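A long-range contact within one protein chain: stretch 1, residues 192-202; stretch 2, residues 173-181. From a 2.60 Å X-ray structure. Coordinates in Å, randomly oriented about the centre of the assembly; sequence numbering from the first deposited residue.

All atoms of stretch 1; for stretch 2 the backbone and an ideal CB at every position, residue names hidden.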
# COMPACT_ATOMS: atom_id res chain seq x y z
N LYS C 192 -4.71 9.09 -31.40
CA LYS C 192 -5.90 8.39 -31.85
C LYS C 192 -6.33 7.33 -30.84
O LYS C 192 -7.52 7.07 -30.67
CB LYS C 192 -5.70 7.76 -33.24
CG LYS C 192 -5.09 6.37 -33.25
CD LYS C 192 -5.18 5.73 -34.64
CE LYS C 192 -4.47 4.38 -34.70
NZ LYS C 192 -4.60 3.73 -36.04
N MET C 193 -5.36 6.73 -30.16
CA MET C 193 -5.66 5.71 -29.16
C MET C 193 -6.03 6.34 -27.81
O MET C 193 -6.74 5.74 -27.00
CB MET C 193 -4.50 4.73 -29.02
CG MET C 193 -4.77 3.59 -28.05
SD MET C 193 -5.81 2.25 -28.68
CE MET C 193 -4.68 1.52 -29.87
N MET C 194 -5.53 7.55 -27.57
CA MET C 194 -5.87 8.31 -26.38
C MET C 194 -7.29 8.89 -26.50
O MET C 194 -7.98 9.10 -25.50
CB MET C 194 -4.85 9.42 -26.18
CG MET C 194 -4.77 9.98 -24.78
SD MET C 194 -4.13 8.82 -23.57
CE MET C 194 -5.66 8.12 -22.98
N PHE C 195 -7.73 9.14 -27.74
CA PHE C 195 -9.10 9.61 -27.96
C PHE C 195 -10.05 8.47 -27.69
O PHE C 195 -11.13 8.66 -27.14
CB PHE C 195 -9.30 10.11 -29.40
CG PHE C 195 -8.88 11.53 -29.63
CD1 PHE C 195 -7.55 11.86 -29.84
CD2 PHE C 195 -9.82 12.55 -29.65
CE1 PHE C 195 -7.17 13.18 -30.04
CE2 PHE C 195 -9.44 13.87 -29.85
CZ PHE C 195 -8.12 14.18 -30.06
N GLU C 196 -9.64 7.28 -28.09
CA GLU C 196 -10.52 6.13 -28.01
C GLU C 196 -10.65 5.79 -26.55
O GLU C 196 -11.69 5.34 -26.09
CB GLU C 196 -9.94 4.97 -28.81
CG GLU C 196 -10.96 3.99 -29.36
CD GLU C 196 -10.32 2.88 -30.15
OE1 GLU C 196 -10.55 1.69 -29.83
OE2 GLU C 196 -9.54 3.20 -31.07
N CYS C 197 -9.58 6.07 -25.82
CA CYS C 197 -9.53 5.84 -24.37
C CYS C 197 -10.45 6.77 -23.59
O CYS C 197 -11.34 6.30 -22.87
CB CYS C 197 -8.10 6.01 -23.88
SG CYS C 197 -7.69 4.89 -22.60
N PHE C 198 -10.25 8.07 -23.74
CA PHE C 198 -11.15 9.06 -23.15
C PHE C 198 -12.58 8.85 -23.63
O PHE C 198 -13.53 9.04 -22.88
CB PHE C 198 -10.69 10.48 -23.49
CG PHE C 198 -9.54 10.97 -22.64
CD1 PHE C 198 -8.33 11.33 -23.22
CD2 PHE C 198 -9.66 11.08 -21.26
CE1 PHE C 198 -7.28 11.78 -22.45
CE2 PHE C 198 -8.61 11.53 -20.47
CZ PHE C 198 -7.42 11.89 -21.07
N ARG C 199 -12.72 8.44 -24.88
CA ARG C 199 -14.01 8.15 -25.48
C ARG C 199 -14.75 7.07 -24.68
O ARG C 199 -15.94 7.17 -24.42
CB ARG C 199 -13.80 7.68 -26.91
CG ARG C 199 -14.94 7.94 -27.88
CD ARG C 199 -14.55 7.45 -29.28
NE ARG C 199 -15.65 7.50 -30.24
CZ ARG C 199 -15.94 8.56 -30.97
NH1 ARG C 199 -15.22 9.67 -30.87
NH2 ARG C 199 -16.97 8.53 -31.82
N ARG C 200 -14.01 6.04 -24.28
CA ARG C 200 -14.57 4.92 -23.52
C ARG C 200 -14.93 5.33 -22.11
O ARG C 200 -15.96 4.91 -21.58
CB ARG C 200 -13.58 3.76 -23.50
CG ARG C 200 -13.94 2.63 -22.55
CD ARG C 200 -15.19 1.87 -22.98
NE ARG C 200 -15.69 1.02 -21.90
CZ ARG C 200 -16.87 0.41 -21.92
NH1 ARG C 200 -17.69 0.54 -22.96
NH2 ARG C 200 -17.25 -0.34 -20.89
N LEU C 201 -14.05 6.13 -21.49
CA LEU C 201 -14.22 6.60 -20.11
C LEU C 201 -15.37 7.59 -19.99
O LEU C 201 -16.14 7.54 -19.04
CB LEU C 201 -12.93 7.22 -19.58
CG LEU C 201 -11.75 6.27 -19.40
CD1 LEU C 201 -10.48 7.06 -19.24
CD2 LEU C 201 -11.95 5.30 -18.24
N MET C 202 -15.47 8.50 -20.95
CA MET C 202 -16.57 9.45 -20.99
C MET C 202 -17.92 8.73 -21.08
O MET C 202 -18.92 9.19 -20.55
CB MET C 202 -16.42 10.42 -22.15
CG MET C 202 -15.22 11.33 -22.06
SD MET C 202 -15.20 12.56 -23.38
CE MET C 202 -15.01 11.49 -24.80
N UNK C 173 -9.09 -3.92 -17.47
CA UNK C 173 -9.39 -2.86 -18.42
C UNK C 173 -8.84 -1.52 -17.95
O UNK C 173 -8.13 -0.85 -18.69
CB UNK C 173 -10.90 -2.76 -18.64
N UNK C 174 -9.18 -1.14 -16.72
CA UNK C 174 -8.71 0.11 -16.13
C UNK C 174 -7.20 0.14 -15.97
O UNK C 174 -6.58 1.19 -16.09
CB UNK C 174 -9.38 0.33 -14.77
N UNK C 175 -6.60 -1.00 -15.68
CA UNK C 175 -5.15 -1.09 -15.64
C UNK C 175 -4.57 -0.77 -17.01
O UNK C 175 -3.49 -0.19 -17.12
CB UNK C 175 -4.71 -2.48 -15.18
N UNK C 176 -5.29 -1.14 -18.07
CA UNK C 176 -4.85 -0.86 -19.42
C UNK C 176 -4.94 0.62 -19.80
O UNK C 176 -3.99 1.17 -20.33
CB UNK C 176 -5.68 -1.69 -20.40
N UNK C 177 -6.08 1.26 -19.52
CA UNK C 177 -6.23 2.69 -19.81
C UNK C 177 -5.08 3.41 -19.15
O UNK C 177 -4.54 4.38 -19.68
CB UNK C 177 -7.57 3.24 -19.32
N UNK C 178 -4.71 2.91 -17.98
CA UNK C 178 -3.63 3.49 -17.22
C UNK C 178 -2.32 3.33 -17.96
O UNK C 178 -1.51 4.25 -18.03
CB UNK C 178 -3.54 2.85 -15.83
N UNK C 179 -2.13 2.13 -18.49
CA UNK C 179 -0.93 1.76 -19.21
C UNK C 179 -0.82 2.51 -20.54
O UNK C 179 0.27 2.95 -20.92
CB UNK C 179 -0.91 0.25 -19.45
N UNK C 180 -1.95 2.66 -21.22
CA UNK C 180 -2.02 3.52 -22.39
C UNK C 180 -1.45 4.89 -22.05
O UNK C 180 -0.67 5.45 -22.83
CB UNK C 180 -3.46 3.64 -22.89
N UNK C 181 -1.86 5.42 -20.89
CA UNK C 181 -1.51 6.77 -20.48
C UNK C 181 -0.01 6.95 -20.29
O UNK C 181 0.54 8.01 -20.54
CB UNK C 181 -2.24 7.13 -19.18

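Both stretches are helical and run roughly antiparallel, their directions 146° apart and their axes 10.5 Å apart at closest approach. Stretch 1 offers Met193, Met194, Cys197 and Leu201, a surface of sulfur and hydrocarbon without charge.

Position 173 has nothing of stretch 1 within 5.5 Å of its ideal CB. The contact sets no preference. It is Gly173.

At position 174 CA-to-CB points sideways, and the ideal CB touches nothing. Leu201 lies further along, so a long apolar side chain could reach it, while a short one would not. A polar residue turned elsewhere would also fit. The residue is Leu174, with chi1 m and chi2 t. Its CD2 comes 4.2 Å from Leu201 CD2.

Position 175 is out of reach. It is Gly175.

Position 176 points sideways, with no neighbour near its ideal CB. Many residues would do. Leu176 is deposited; its end turns nearer but falls short of contact.

Position 177 points toward stretch 1. Its ideal CB is 3.7 Å from Cys197 SG and 4.8 Å from Leu201 CD1. The CA atoms of 177 and Cys197 are 6.5 Å apart, so space is limited. A small or medium apolar residue suits it: alanine, valine, perhaps isoleucine. The residue is Val177, chi1 m. Its CG1 packs 3.6 Å from Cys197 SG, the closest contact between the stretches, and lies 4.5 Å from Leu201 CD2.

Position 178 points away, so a polar or charged residue would cost this contact nothing. It is Arg178, extended, with no contact to stretch 1.

Position 179 is out of reach and unconstrained here. Phe179 makes no contact with stretch 1.

Position 180 points toward stretch 1. Its ideal CB is 4.4 Å from Cys197 SG, 5.0 Å from Met194 CE and 5.3 Å from Met193 CG. This is a wider apolar site than 177, suited to isoleucine, leucine, valine or methionine. The residue is Ile180, and it has the largest area covered by stretch 1. Ile180 CG2 lies 4.1 Å from Met194 CE and 4.4 Å from Met193 CG; Ile180 CG1 lies 4.3 Å from Cys197 SG.

Position 181 faces sideways. An ideal CB would be 5.1 Å from Met194 SD and 3.2 Å from Arg178 O. The latter is about as close as the matching approach at 178 and 179, which do carry side chains, so glycine is not required; alanine or another small residue would also suit. It is Gly181.

No hydrogen bond crosses the interface; apolar packing makes the contact.

Stretch 2 173-181: GLGLVRFIG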
# COMPACT_ATOMS: atom_id res chain seq x y z
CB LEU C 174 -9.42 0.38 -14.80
CG LEU C 174 -10.88 0.74 -15.06
CD1 LEU C 174 -11.59 1.26 -13.83
CD2 LEU C 174 -10.92 1.77 -16.20
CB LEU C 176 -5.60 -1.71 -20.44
CG LEU C 176 -5.52 -1.18 -21.86
CD1 LEU C 176 -4.24 -1.66 -22.57
CD2 LEU C 176 -6.77 -1.60 -22.61
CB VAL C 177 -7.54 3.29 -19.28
CG1 VAL C 177 -8.75 2.67 -19.99
CG2 VAL C 177 -7.64 3.06 -17.83
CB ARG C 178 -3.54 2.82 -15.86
CG ARG C 178 -2.23 3.08 -15.19
CD ARG C 178 -2.27 2.84 -13.71
NE ARG C 178 -1.23 3.68 -13.15
CZ ARG C 178 -1.08 3.94 -11.87
NH1 ARG C 178 -1.90 3.41 -10.97
NH2 ARG C 178 -0.09 4.73 -11.48
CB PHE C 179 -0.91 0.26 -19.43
CG PHE C 179 0.34 -0.24 -20.08
CD1 PHE C 179 1.57 -0.01 -19.51
CD2 PHE C 179 0.28 -0.96 -21.26
CE1 PHE C 179 2.73 -0.48 -20.10
CE2 PHE C 179 1.43 -1.43 -21.85
CZ PHE C 179 2.65 -1.19 -21.27
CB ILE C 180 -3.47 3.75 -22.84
CG1 ILE C 180 -4.16 2.44 -23.22
CG2 ILE C 180 -3.51 4.76 -23.97
CD1 ILE C 180 -3.43 1.62 -24.22
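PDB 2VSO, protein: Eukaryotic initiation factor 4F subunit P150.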